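Local coordinates for protein cytochrome c' (Thermochromatium tepidum, PDB 3VRC) that carries a covalently attached heme c and probably serves in electron transport in a thermophilic purple photosynthetic bacterium, at residues E6-T11 / G55-P60; G24-N29 / D37-A42; N96-A101 / N108-A113. All blocks are in the same frame, centred on the assembly; numbering follows the deposited sequence.

Contact 1 (E6-T11 / G55-P60). With HEC (heme c), chain L.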
ATOM      1  N   GLU B   6      -7.093   6.367 -16.216  1.00 13.13           N
ATOM      2  CA  GLU B   6      -7.968   6.283 -15.076  1.00 13.06           C
ATOM      3  C   GLU B   6      -7.422   5.323 -14.009  1.00 11.51           C
ATOM      4  O   GLU B   6      -7.408   5.644 -12.826  1.00 11.85           O
ATOM      5  CB  GLU B   6      -9.356   5.803 -15.506  1.00 15.45           C
ATOM      6  CG  GLU B   6     -10.301   5.558 -14.326  1.00 19.23           C
ATOM      7  CD  GLU B   6     -11.672   5.133 -14.783  1.00 19.16           C
ATOM      8  OE1 GLU B   6     -12.179   5.665 -15.765  1.00 25.46           O
ATOM      9  OE2 GLU B   6     -12.309   4.292 -14.152  1.00 31.65           O
ATOM     10  N   GLU B   7      -6.952   4.167 -14.452  1.00 11.84           N
ATOM     11  CA  GLU B   7      -6.398   3.197 -13.515  1.00 11.23           C
ATOM     12  C   GLU B   7      -5.104   3.724 -12.875  1.00 10.20           C
ATOM     13  O   GLU B   7      -4.842   3.416 -11.706  1.00 10.49           O
ATOM     14  CB  GLU B   7      -6.152   1.866 -14.230  1.00 13.04           C
ATOM     15  CG  GLU B   7      -7.472   1.189 -14.606  1.00 13.42           C
ATOM     16  CD  GLU B   7      -7.236   0.033 -15.532  1.00 16.20           C
ATOM     17  OE1 GLU B   7      -6.445   0.078 -16.481  1.00 18.13           O
ATOM     18  OE2 GLU B   7      -7.812  -1.024 -15.250  1.00 24.00           O
ATOM     19  N   GLN B   8      -4.277   4.446 -13.611  1.00 11.33           N
ATOM     20  CA  GLN B   8      -3.046   4.989 -13.027  1.00 10.71           C
ATOM     21  C   GLN B   8      -3.401   5.985 -11.925  1.00 10.12           C
ATOM     22  O   GLN B   8      -2.795   5.977 -10.851  1.00  9.72           O
ATOM     23  CB  GLN B   8      -2.209   5.684 -14.105  1.00 12.10           C
ATOM     24  CG  GLN B   8      -1.528   4.706 -15.018  1.00 12.43           C
ATOM     25  CD  GLN B   8      -0.829   5.468 -16.131  1.00 14.13           C
ATOM     26  OE1 GLN B   8       0.055   6.252 -15.869  1.00 15.55           O
ATOM     27  NE2 GLN B   8      -1.323   5.309 -17.363  1.00 18.47           N
ATOM     28  N   ILE B   9      -4.387   6.849 -12.164  1.00 10.50           N
ATOM     29  CA  ILE B   9      -4.811   7.824 -11.150  1.00 10.51           C
ATOM     30  C   ILE B   9      -5.326   7.075  -9.931  1.00  9.35           C
ATOM     31  O   ILE B   9      -4.950   7.369  -8.787  1.00  9.90           O
ATOM     32  CB  ILE B   9      -5.872   8.779 -11.707  1.00 11.25           C
ATOM     33  CG1 ILE B   9      -5.271   9.681 -12.804  1.00 11.96           C
ATOM     34  CG2 ILE B   9      -6.456   9.608 -10.619  1.00 11.80           C
ATOM     35  CD1 ILE B   9      -6.346  10.408 -13.627  1.00 14.67           C
ATOM     36  N   GLU B  10      -6.217   6.103 -10.140  1.00  9.73           N
ATOM     37  CA  GLU B  10      -6.762   5.398  -8.984  0.80  9.92           C
ATOM     38  C   GLU B  10      -5.679   4.651  -8.223  1.00  8.61           C
ATOM     39  O   GLU B  10      -5.716   4.590  -6.997  1.00  9.45           O
ATOM     40  CB  GLU B  10      -7.845   4.439  -9.419  0.80 11.48           C
ATOM     41  CG  GLU B  10      -9.100   5.178  -9.844  0.80 13.81           C
ATOM     42  CD  GLU B  10     -10.099   4.216 -10.353  0.80 26.31           C
ATOM     43  OE1 GLU B  10      -9.713   3.378 -11.248  0.80 21.85           O
ATOM     44  OE2 GLU B  10     -11.266   4.276  -9.857  0.80 32.27           O
ATOM     45  N   THR B  11      -4.737   4.080  -8.936  1.00  8.43           N
ATOM     46  CA  THR B  11      -3.699   3.272  -8.282  1.00  8.80           C
ATOM     47  C   THR B  11      -2.761   4.176  -7.465  1.00  8.55           C
ATOM     48  O   THR B  11      -2.366   3.805  -6.350  1.00  8.87           O
ATOM     49  CB  THR B  11      -2.966   2.426  -9.267  1.00  9.76           C
ATOM     50  OG1 THR B  11      -3.908   1.562  -9.963  1.00 11.80           O
ATOM     51  CG2 THR B  11      -1.921   1.515  -8.604  1.00 10.58           C
ATOM     52  N   GLY B  55       6.243   6.444  -9.962  1.00 13.79           N
ATOM     53  CA  GLY B  55       6.402   7.338 -11.146  1.00 16.70           C
ATOM     54  C   GLY B  55       5.782   6.728 -12.425  1.00 17.05           C
ATOM     55  O   GLY B  55       5.359   7.424 -13.349  1.00 19.60           O
ATOM     56  N   ALA B  56       5.663   5.422 -12.486  1.00 14.59           N
ATOM     57  CA  ALA B  56       5.035   4.726 -13.603  1.00 17.78           C
ATOM     58  C   ALA B  56       3.528   5.021 -13.697  1.00 15.62           C
ATOM     59  O   ALA B  56       2.905   4.693 -14.704  1.00 16.55           O
ATOM     60  CB  ALA B  56       5.264   3.230 -13.510  1.00 19.70           C
ATOM     61  N   LEU B  57       2.959   5.621 -12.675  1.00 12.48           N
ATOM     62  CA  LEU B  57       1.537   5.936 -12.611  1.00 12.09           C
ATOM     63  C   LEU B  57       1.202   7.390 -13.016  1.00 11.92           C
ATOM     64  O   LEU B  57       0.083   7.863 -12.802  1.00 11.80           O
ATOM     65  CB  LEU B  57       1.013   5.631 -11.208  1.00 11.62           C
ATOM     66  CG  LEU B  57       1.237   4.199 -10.735  1.00 11.97           C
ATOM     67  CD1 LEU B  57       0.923   4.024  -9.258  1.00 12.38           C
ATOM     68  CD2 LEU B  57       0.407   3.222 -11.552  1.00 13.61           C
ATOM     69  N   TYR B  58       2.225   8.079 -13.581  1.00 13.77           N
ATOM     70  CA  TYR B  58       2.079   9.464 -14.006  1.00 14.38           C
ATOM     71  C   TYR B  58       2.217   9.613 -15.528  1.00 15.22           C
ATOM     72  O   TYR B  58       2.878  10.530 -16.024  1.00 18.93           O
ATOM     73  CB  TYR B  58       2.989  10.451 -13.246  1.00 14.94           C
ATOM     74  CG  TYR B  58       2.567  10.667 -11.823  1.00 12.88           C
ATOM     75  CD1 TYR B  58       1.699  11.684 -11.519  1.00 12.08           C
ATOM     76  CD2 TYR B  58       2.974   9.752 -10.804  1.00 14.90           C
ATOM     77  CE1 TYR B  58       1.280  11.882 -10.272  1.00 11.98           C
ATOM     78  CE2 TYR B  58       2.549   9.956  -9.498  1.00 12.99           C
ATOM     79  CZ  TYR B  58       1.727  11.035  -9.233  1.00 11.75           C
ATOM     80  OH  TYR B  58       1.203  11.286  -8.001  1.00 12.56           O
ATOM     81  N   GLY B  59       1.595   8.686 -16.274  1.00 16.13           N
ATOM     82  CA  GLY B  59       1.723   8.654 -17.724  1.00 19.46           C
ATOM     83  C   GLY B  59       0.894   9.713 -18.368  1.00 17.69           C
ATOM     84  O   GLY B  59       0.108  10.430 -17.768  1.00 18.00           O
ATOM     85  N   PRO B  60       0.990   9.781 -19.698  1.00 22.58           N
ATOM     86  CA  PRO B  60       0.144  10.674 -20.497  1.00 25.22           C
ATOM     87  C   PRO B  60      -1.323  10.426 -20.243  1.00 21.35           C
ATOM     88  O   PRO B  60      -1.750   9.269 -20.111  1.00 24.20           O
ATOM     89  CB  PRO B  60       0.505  10.304 -21.945  1.00 33.23           C
ATOM     90  CG  PRO B  60       1.866   9.701 -21.869  1.00 33.09           C
ATOM     91  CD  PRO B  60       1.967   9.035 -20.511  1.00 25.64           C
TER
HETATM   92 FE   HEC L 201       0.995  12.379  -1.551  1.00  8.98          FE
HETATM   93  CHA HEC L 201      -2.143  12.674  -2.971  1.00  9.61           C
HETATM   94  CHB HEC L 201      -0.405  11.214   1.361  1.00  9.82           C
HETATM   95  CHC HEC L 201       4.086  11.567  -0.375  1.00  9.30           C
HETATM   96  CHD HEC L 201       2.363  13.528  -4.451  1.00 10.58           C
HETATM   97  NA  HEC L 201      -0.945  12.074  -0.886  1.00  9.68           N
HETATM   98  C1A HEC L 201      -2.085  12.241  -1.608  1.00  9.15           C
HETATM   99  C2A HEC L 201      -3.222  12.035  -0.784  1.00 10.39           C
HETATM  100  C3A HEC L 201      -2.743  11.630   0.493  1.00 10.16           C
HETATM  101  C4A HEC L 201      -1.311  11.624   0.330  1.00  9.35           C
HETATM  102  CMA HEC L 201      -3.501  11.205   1.689  1.00 11.83           C
HETATM  103  CAA HEC L 201      -4.642  12.299  -1.174  1.00 14.27           C
HETATM  104  CBA HEC L 201      -5.545  11.167  -1.060  1.00 14.42           C
HETATM  105  CGA HEC L 201      -5.035  10.118  -1.984  1.00 10.75           C
HETATM  106  O1A HEC L 201      -5.094   8.919  -1.530  1.00 13.77           O
HETATM  107  O2A HEC L 201      -4.648  10.328  -3.141  1.00 13.32           O
HETATM  108  NB  HEC L 201       1.694  11.494   0.156  1.00  8.97           N
HETATM  109  C1B HEC L 201       0.999  11.121   1.222  1.00  9.08           C
HETATM  110  C2B HEC L 201       1.837  10.706   2.325  1.00  9.12           C
HETATM  111  C3B HEC L 201       3.125  10.776   1.788  1.00  9.09           C
HETATM  112  C4B HEC L 201       3.004  11.268   0.435  1.00  8.70           C
HETATM  113  CMB HEC L 201       1.423  10.266   3.662  1.00 10.60           C
HETATM  114  CAB HEC L 201       4.471  10.503   2.437  1.00  9.73           C
HETATM  115  CBB HEC L 201       4.572   9.326   3.324  1.00 10.27           C
HETATM  116  NC  HEC L 201       2.894  12.518  -2.287  1.00  9.80           N
HETATM  117  C1C HEC L 201       4.057  12.164  -1.652  1.00  9.47           C
HETATM  118  C2C HEC L 201       5.241  12.523  -2.429  1.00  9.59           C
HETATM  119  C3C HEC L 201       4.705  13.072  -3.614  1.00  9.72           C
HETATM  120  C4C HEC L 201       3.261  13.065  -3.466  1.00  9.28           C
HETATM  121  CMC HEC L 201       6.629  12.330  -1.947  1.00 11.00           C
HETATM  122  CAC HEC L 201       5.432  13.656  -4.799  1.00 10.39           C
HETATM  123  CBC HEC L 201       6.859  13.231  -4.975  1.00 11.89           C
HETATM  124  ND  HEC L 201       0.278  13.031  -3.314  1.00  9.91           N
HETATM  125  C1D HEC L 201       0.971  13.444  -4.403  1.00  9.71           C
HETATM  126  C2D HEC L 201       0.135  13.781  -5.514  1.00 10.23           C
HETATM  127  C3D HEC L 201      -1.147  13.475  -5.138  1.00  9.54           C
HETATM  128  C4D HEC L 201      -1.019  12.968  -3.762  1.00  9.51           C
HETATM  129  CMD HEC L 201       0.597  14.354  -6.838  1.00 11.32           C
HETATM  130  CAD HEC L 201      -2.423  13.526  -5.922  1.00 11.02           C
HETATM  131  CBD HEC L 201      -2.660  12.167  -6.636  1.00 10.90           C
HETATM  132  CGD HEC L 201      -3.866  12.201  -7.560  1.00 10.13           C
HETATM  133  O1D HEC L 201      -4.938  12.682  -7.089  1.00 10.83           O
HETATM  134  O2D HEC L 201      -3.720  11.796  -8.724  1.00 11.61           O
HETATM  135  O   HOH W   1      -0.675   6.791 -19.903  1.00 25.92           O

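Contact 2 (G24-N29 / D37-A42)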
ATOM      1  N   GLY B  24      -0.338   7.621  10.060  1.00  9.44           N
ATOM      2  CA  GLY B  24      -1.137   7.991  11.194  1.00 10.39           C
ATOM      3  C   GLY B  24      -0.949   7.051  12.347  1.00  9.69           C
ATOM      4  O   GLY B  24      -0.963   7.484  13.519  1.00 10.52           O
ATOM      5  N   LYS B  25      -0.753   5.750  12.089  1.00  9.56           N
ATOM      6  CA  LYS B  25      -0.496   4.831  13.199  1.00  9.42           C
ATOM      7  C   LYS B  25       0.836   5.155  13.839  1.00  9.63           C
ATOM      8  O   LYS B  25       0.949   5.042  15.083  1.00 10.33           O
ATOM      9  CB  LYS B  25      -0.489   3.357  12.675  1.00  9.81           C
ATOM     10  CG  LYS B  25      -1.857   2.880  12.223  1.00 10.81           C
ATOM     11  CD  LYS B  25      -2.053   1.431  11.873  1.00 14.80           C
ATOM     12  CE  LYS B  25      -1.615   1.180  10.516  1.00 13.50           C
ATOM     13  NZ  LYS B  25      -1.565  -0.264  10.177  1.00 12.28           N
ATOM     14  N   ILE B  26       1.856   5.462  13.056  1.00  9.88           N
ATOM     15  CA  ILE B  26       3.154   5.803  13.662  1.00  9.94           C
ATOM     16  C   ILE B  26       3.015   7.042  14.555  1.00 10.13           C
ATOM     17  O   ILE B  26       3.498   7.044  15.693  1.00 10.79           O
ATOM     18  CB  ILE B  26       4.217   5.962  12.592  1.00  9.75           C
ATOM     19  CG1 ILE B  26       4.381   4.673  11.800  1.00  9.92           C
ATOM     20  CG2 ILE B  26       5.552   6.395  13.251  1.00 11.06           C
ATOM     21  CD1 ILE B  26       5.292   4.782  10.576  1.00 11.04           C
ATOM     22  N   LYS B  27       2.325   8.076  14.065  1.00 10.60           N
ATOM     23  CA  LYS B  27       2.132   9.288  14.857  1.00 11.12           C
ATOM     24  C   LYS B  27       1.454   8.935  16.167  1.00 11.92           C
ATOM     25  O   LYS B  27       1.864   9.394  17.269  1.00 13.09           O
ATOM     26  CB  LYS B  27       1.288  10.267  14.064  1.00 12.01           C
ATOM     27  CG  LYS B  27       1.043  11.575  14.785  1.00 15.71           C
ATOM     28  CD  LYS B  27       0.422  12.623  13.872  1.00 22.45           C
ATOM     29  CE  LYS B  27       0.330  14.026  14.464  1.00 27.55           C
ATOM     30  NZ  LYS B  27      -0.848  14.106  15.382  1.00 39.56           N
ATOM     31  N   ALA B  28       0.430   8.083  16.108  1.00 11.40           N
ATOM     32  CA  ALA B  28      -0.300   7.723  17.313  1.00 12.75           C
ATOM     33  C   ALA B  28       0.532   7.014  18.336  1.00 11.56           C
ATOM     34  O   ALA B  28       0.410   7.233  19.539  1.00 13.70           O
ATOM     35  CB  ALA B  28      -1.547   6.901  16.983  1.00 14.54           C
ATOM     36  N   ASN B  29       1.406   6.128  17.869  1.00 10.58           N
ATOM     37  CA  ASN B  29       2.323   5.393  18.765  1.00 11.12           C
ATOM     38  C   ASN B  29       3.340   6.316  19.387  1.00 12.14           C
ATOM     39  O   ASN B  29       3.752   6.098  20.534  1.00 13.47           O
ATOM     40  CB  ASN B  29       3.009   4.287  17.990  1.00 10.64           C
ATOM     41  CG  ASN B  29       2.148   3.037  17.908  1.00 10.36           C
ATOM     42  OD1 ASN B  29       2.144   2.226  18.830  1.00 11.07           O
ATOM     43  ND2 ASN B  29       1.390   2.869  16.825  1.00 12.24           N
ATOM     44  N   ASP B  37       6.041  -3.221  17.564  1.00 11.15           N
ATOM     45  CA  ASP B  37       5.707  -4.133  16.467  1.00 12.52           C
ATOM     46  C   ASP B  37       4.674  -3.482  15.525  1.00 11.28           C
ATOM     47  O   ASP B  37       4.776  -3.710  14.295  1.00 12.78           O
ATOM     48  CB  ASP B  37       5.169  -5.436  17.028  1.00 13.08           C
ATOM     49  CG  ASP B  37       6.237  -6.286  17.631  1.00 16.67           C
ATOM     50  OD1 ASP B  37       7.432  -6.083  17.311  1.00 22.61           O
ATOM     51  OD2 ASP B  37       5.813  -7.176  18.403  1.00 22.23           O
ATOM     52  N   GLN B  38       3.703  -2.729  16.043  1.00 10.98           N
ATOM     53  CA  GLN B  38       2.802  -2.044  15.162  1.00 10.04           C
ATOM     54  C   GLN B  38       3.557  -1.001  14.312  1.00  8.60           C
ATOM     55  O   GLN B  38       3.254  -0.820  13.115  1.00  9.66           O
ATOM     56  CB  GLN B  38       1.679  -1.374  15.924  1.00 10.61           C
ATOM     57  CG  GLN B  38       0.658  -0.788  14.963  1.00 12.27           C
ATOM     58  CD  GLN B  38      -0.520  -0.180  15.649  1.00 11.93           C
ATOM     59  OE1 GLN B  38      -0.338   0.611  16.566  1.00 14.88           O
ATOM     60  NE2 GLN B  38      -1.723  -0.585  15.277  1.00 13.34           N
ATOM     61  N   VAL B  39       4.481  -0.285  14.941  1.00  9.06           N
ATOM     62  CA  VAL B  39       5.265   0.707  14.215  1.00  8.94           C
ATOM     63  C   VAL B  39       6.117   0.079  13.139  1.00  8.93           C
ATOM     64  O   VAL B  39       6.223   0.630  12.044  1.00  9.68           O
ATOM     65  CB  VAL B  39       6.056   1.578  15.214  1.00  9.95           C
ATOM     66  CG1 VAL B  39       6.991   2.505  14.488  1.00 10.51           C
ATOM     67  CG2 VAL B  39       5.082   2.350  16.089  1.00 10.09           C
ATOM     68  N   ARG B  40       6.734  -1.056  13.416  1.00  9.81           N
ATOM     69  CA  ARG B  40       7.467  -1.822  12.387  0.80 10.41           C
ATOM     70  C   ARG B  40       6.577  -2.089  11.194  1.00  9.69           C
ATOM     71  O   ARG B  40       6.944  -1.842  10.046  1.00 10.60           O
ATOM     72  CB  ARG B  40       7.938  -3.183  12.956  0.80 12.03           C
ATOM     73  CG  ARG B  40       9.189  -3.083  13.805  0.80 15.34           C
ATOM     74  CD  ARG B  40       9.598  -4.499  14.303  0.80 22.27           C
ATOM     75  NE  ARG B  40      10.791  -4.424  15.153  0.80 22.13           N
ATOM     76  CZ  ARG B  40      10.807  -4.297  16.481  0.80 19.56           C
ATOM     77  NH1 ARG B  40       9.675  -4.357  17.203  0.80 20.81           N
ATOM     78  NH2 ARG B  40      11.972  -4.198  17.100  0.80 22.73           N
ATOM     79  N   ALA B  41       5.396  -2.639  11.433  1.00  9.49           N
ATOM     80  CA  ALA B  41       4.513  -3.020  10.323  1.00 10.26           C
ATOM     81  C   ALA B  41       4.127  -1.762   9.511  1.00  9.17           C
ATOM     82  O   ALA B  41       4.094  -1.790   8.282  1.00  9.78           O
ATOM     83  CB  ALA B  41       3.280  -3.723  10.876  1.00 11.96           C
ATOM     84  N   ALA B  42       3.781  -0.686  10.198  1.00  9.05           N
ATOM     85  CA  ALA B  42       3.374   0.555   9.536  1.00  9.18           C
ATOM     86  C   ALA B  42       4.522   1.154   8.746  1.00  7.92           C
ATOM     87  O   ALA B  42       4.340   1.598   7.601  1.00  8.48           O
ATOM     88  CB  ALA B  42       2.860   1.519  10.554  1.00  9.76           C
TER
HETATM   89  O   HOH W   2       0.730  -1.430  11.602  1.00 14.32           O

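Contact 3 (N96-A101 / N108-A113)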
ATOM      1  N   ASN B  96      12.771   4.355   3.786  1.00 10.43           N
ATOM      2  CA  ASN B  96      13.650   3.253   4.154  1.00 11.39           C
ATOM      3  C   ASN B  96      14.325   3.499   5.514  1.00 11.26           C
ATOM      4  O   ASN B  96      14.398   2.589   6.371  1.00 12.23           O
ATOM      5  CB  ASN B  96      14.672   2.998   3.101  1.00 12.39           C
ATOM      6  CG  ASN B  96      14.077   2.221   1.928  1.00 12.30           C
ATOM      7  OD1 ASN B  96      13.108   1.492   2.058  1.00 14.22           O
ATOM      8  ND2 ASN B  96      14.755   2.293   0.814  1.00 16.66           N
ATOM      9  N   ALA B  97      14.745   4.741   5.765  1.00 11.76           N
ATOM     10  CA  ALA B  97      15.320   5.045   7.082  1.00 12.89           C
ATOM     11  C   ALA B  97      14.317   4.920   8.217  1.00 11.57           C
ATOM     12  O   ALA B  97      14.701   4.517   9.329  1.00 12.50           O
ATOM     13  CB  ALA B  97      15.971   6.435   7.023  1.00 14.79           C
ATOM     14  N   LEU B  98      13.063   5.229   7.961  1.00 10.79           N
ATOM     15  CA  LEU B  98      12.021   5.019   8.949  1.00 10.38           C
ATOM     16  C   LEU B  98      11.807   3.543   9.246  1.00 10.59           C
ATOM     17  O   LEU B  98      11.671   3.152  10.409  1.00 10.82           O
ATOM     18  CB  LEU B  98      10.756   5.699   8.437  1.00 11.38           C
ATOM     19  CG  LEU B  98       9.492   5.479   9.285  1.00 11.10           C
ATOM     20  CD1 LEU B  98       9.696   5.940  10.722  1.00 12.82           C
ATOM     21  CD2 LEU B  98       8.306   6.157   8.590  1.00 13.32           C
ATOM     22  N   ALA B  99      11.767   2.689   8.221  1.00 10.58           N
ATOM     23  CA  ALA B  99      11.639   1.261   8.467  1.00 11.02           C
ATOM     24  C   ALA B  99      12.865   0.720   9.236  1.00 10.56           C
ATOM     25  O   ALA B  99      12.709  -0.125  10.116  1.00 11.19           O
ATOM     26  CB  ALA B  99      11.473   0.506   7.115  1.00 12.80           C
ATOM     27  N   ALA B 100      14.063   1.203   8.903  1.00 11.94           N
ATOM     28  CA  ALA B 100      15.235   0.768   9.665  1.00 12.52           C
ATOM     29  C   ALA B 100      15.160   1.250  11.120  1.00 13.03           C
ATOM     30  O   ALA B 100      15.442   0.448  12.046  1.00 13.89           O
ATOM     31  CB  ALA B 100      16.501   1.282   8.986  1.00 14.67           C
ATOM     32  N   ALA B 101      14.724   2.478  11.384  1.00 12.33           N
ATOM     33  CA  ALA B 101      14.567   2.968  12.745  1.00 12.63           C
ATOM     34  C   ALA B 101      13.528   2.139  13.472  1.00 11.62           C
ATOM     35  O   ALA B 101      13.727   1.749  14.642  1.00 12.41           O
ATOM     36  CB  ALA B 101      14.199   4.430  12.759  1.00 14.14           C
ATOM     37  N   ASN B 108      12.542   6.973  20.024  1.00 13.33           N
ATOM     38  CA  ASN B 108      13.303   8.162  19.698  0.50 15.84           C
ATOM     39  C   ASN B 108      13.851   8.156  18.282  1.00 13.15           C
ATOM     40  O   ASN B 108      13.861   9.193  17.561  1.00 14.26           O
ATOM     41  CB  ASN B 108      14.416   8.413  20.748  0.50 14.34           C
ATOM     42  CG  ASN B 108      15.412   7.253  20.963  0.50 17.43           C
ATOM     43  OD1 ASN B 108      15.275   6.131  20.453  0.50 17.10           O
ATOM     44  ND2 ASN B 108      16.448   7.533  21.764  0.50 19.30           N
ATOM     45  N   ALA B 109      14.355   7.012  17.836  1.00 13.50           N
ATOM     46  CA  ALA B 109      14.893   6.910  16.500  1.00 13.55           C
ATOM     47  C   ALA B 109      13.785   7.049  15.472  1.00 12.11           C
ATOM     48  O   ALA B 109      13.927   7.673  14.429  1.00 13.51           O
ATOM     49  CB  ALA B 109      15.598   5.570  16.327  1.00 15.91           C
ATOM     50  N   VAL B 110      12.650   6.401  15.766  1.00 11.23           N
ATOM     51  CA  VAL B 110      11.499   6.530  14.910  1.00 11.28           C
ATOM     52  C   VAL B 110      10.998   7.949  14.867  1.00 10.91           C
ATOM     53  O   VAL B 110      10.622   8.424  13.790  1.00 11.62           O
ATOM     54  CB  VAL B 110      10.417   5.519  15.339  1.00 11.15           C
ATOM     55  CG1 VAL B 110       9.067   5.811  14.653  1.00 11.28           C
ATOM     56  CG2 VAL B 110      10.882   4.103  15.032  1.00 12.53           C
ATOM     57  N   LYS B 111      10.986   8.657  15.986  1.00 11.27           N
ATOM     58  CA  LYS B 111      10.499  10.014  15.987  1.00 11.97           C
ATOM     59  C   LYS B 111      11.266  10.858  14.968  1.00 11.71           C
ATOM     60  O   LYS B 111      10.674  11.639  14.202  1.00 12.40           O
ATOM     61  CB  LYS B 111      10.647  10.579  17.403  1.00 14.05           C
ATOM     62  CG  LYS B 111      10.085  11.979  17.596  1.00 15.80           C
ATOM     63  CD  LYS B 111      10.114  12.438  19.064  1.00 18.27           C
ATOM     64  CE  LYS B 111      11.553  12.768  19.451  1.00 22.40           C
ATOM     65  NZ  LYS B 111      11.705  13.377  20.777  1.00 25.38           N
ATOM     66  N   SER B 112      12.594  10.749  14.971  1.00 11.86           N
ATOM     67  CA  SER B 112      13.406  11.517  14.024  1.00 12.04           C
ATOM     68  C   SER B 112      13.127  11.088  12.585  1.00 11.59           C
ATOM     69  O   SER B 112      12.933  11.936  11.696  1.00 12.48           O
ATOM     70  CB  SER B 112      14.903  11.325  14.385  1.00 13.52           C
ATOM     71  OG  SER B 112      15.691  11.992  13.412  1.00 15.22           O
ATOM     72  N   ALA B 113      13.118   9.793  12.361  1.00 11.14           N
ATOM     73  CA  ALA B 113      12.965   9.328  10.968  1.00 10.96           C
ATOM     74  C   ALA B 113      11.529   9.651  10.481  1.00 10.01           C
ATOM     75  O   ALA B 113      11.357  10.000   9.272  1.00 11.09           O
ATOM     76  CB  ALA B 113      13.221   7.852  10.898  1.00 12.38           C
TER

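Contact 1 (E6-T11 / G55-P60)
Gln8 reaches from helix 5-31 into the loop at Leu57-Gly59 and anchors it through its amide. Its CG sits beside the backbone N (chi1 -74°) and the chain runs extended beyond it, lying past the Leu57 carbonyl: CB comes within 3.4 Å of Leu57 O. At the tip, OE1 accepts the N-H of Gly59 at 2.9 Å, with the donor in the plane of the amide carbonyl.

One turn on, Thr11 CG2 packs on Leu57 CD1 at 3.8 Å, the two side chains crossing at about a right angle. The hydroxyl is turned to its own helix, where Thr11 OG1 donates to Glu7 O at 2.7 Å; the backbone N of Thr11 reaches that same oxygen from the opposite face of its plane. Trp21 of the second subunit packs on both Thr11 and Leu57, so this apolar end is the tight one, closed at the dimer interface.

The exposed Pro60 end of the loop is looser. There a water bridges helix and loop, taking a hydrogen bond from Gln8 NE2 at 3.0 Å and giving one to Pro60 O at 2.7 Å; Gln8 NE2 also hydrogen-bonds Leu3 O.

Tyr58 leaves the contact for the heme: its OH hydrogen-bonds Tyr16 and lies 3.3 Å from the heme methyl CMD. Through Ile9 and Tyr58 this helix-loop contact borders the heme pocket of a cytochrome c' four-helix bundle.

Contact 2 (G24-N29 / D37-A42)
Asn29 and Gln38 tie the two helices together amide to amide, and Asn29 can be followed outward from its backbone. CB rests on Val39 CG2 at 3.4 Å, and CG, held beside the backbone N, stays against the same methyl. At the tip ND2 gives two hydrogen bonds. The one to Gln38 OE1, at 2.9 Å, is almost straight (N-H...O 178°). The other runs back to Lys25 O at 2.8 Å, its donor standing above that carbonyl plane. The two amide planes are turned 85° apart. OD1 accepts from Asn35 N in the connecting turn, so both ends of this buried amide are engaged. An alanine here would probably leave Gln38 OE1 without its donor and Asn35 N without its acceptor, freeing the Gln38 amide to turn.

One turn back, Ile26 CG1 packs on Ala42 CB at 3.7 Å. Lys25, bent at chi3, makes a cation-pi contact with Trp21 of its own chain, while a water links its NZ to Gln38 O.

The segment axes run nearly antiparallel, 154° apart, forming a helical hairpin of helices 5-31 and 36-50. Its inner side, Ile26 and Val39, faces Val110 of helix 107-128; Ile26 also touches Leu98, and Val39 Ala102, of helix 81-103.

Contact 3 (N96-A101 / N108-A113)
Ala97 O accepts the backbone N-H of Ala101 at 2.9 Å and is also met, across the helix pair, by the methyl of Ala113 at 4.0 Å. That combination sets the character of the contact: backbone hydrogen bonds run along each helix, Ala101 O also taking one from Thr104 OG1, none crosses between the segments, and small side chains press directly on the opposing main chain. Ala113 CB lies only 3.6 Å from Leu98 CA. In the reverse direction Ala101 CB settles against the Ala109 carbonyl, 3.7 Å from its O, and also touches the methyls of Ala109 and Ala113. Val110 CG2 comes to 3.6 Å from Ala101 C; it is the branch anti to the Val110 carbonyl carbon, whereas CG1 is anti to the backbone N (chi1 168°) and is left to meet Leu98. Leu98 has CG anti to its own backbone N (chi1 175°), and its CD1 touches both Val110 CG1 and Ala113 CB, each at 4.0 Å.

With Ala101, Ala109 and Ala113 on the seam, the short helical segments approach to 8.5 Å between axes and run almost exactly antiparallel, at 171°. Helices 81-103 and 107-128 thus form a close hairpin. Val110 extends from it onto Leu30 of helix 5-31 and Tyr34 of the following loop, and on another side Ala99 packs on Asn44 and Ala47 of helix 36-50.

Contacts 2 and 3 lie together at one end of the four-helix bundle, their centres 11 Å apart, and contact 1 sits on the other side of the chain's centre, its own centre about 28 and 29 Å from theirs. Along the chain, contact 2 is nested within the loop closed by contact 1, and contact 3 follows. Helix 5-31 serves both contacts 1 and 2. The helical hairpins of contacts 2 and 3 pack on each other, Ile26 CG2 meeting Val110 CG1 at 3.8 Å, which unites all four long helices in one apolar core. Contact 1, by contrast, contributes Ile9 and Tyr58 to the heme pocket and touches the second subunit through Thr11 and Leu57.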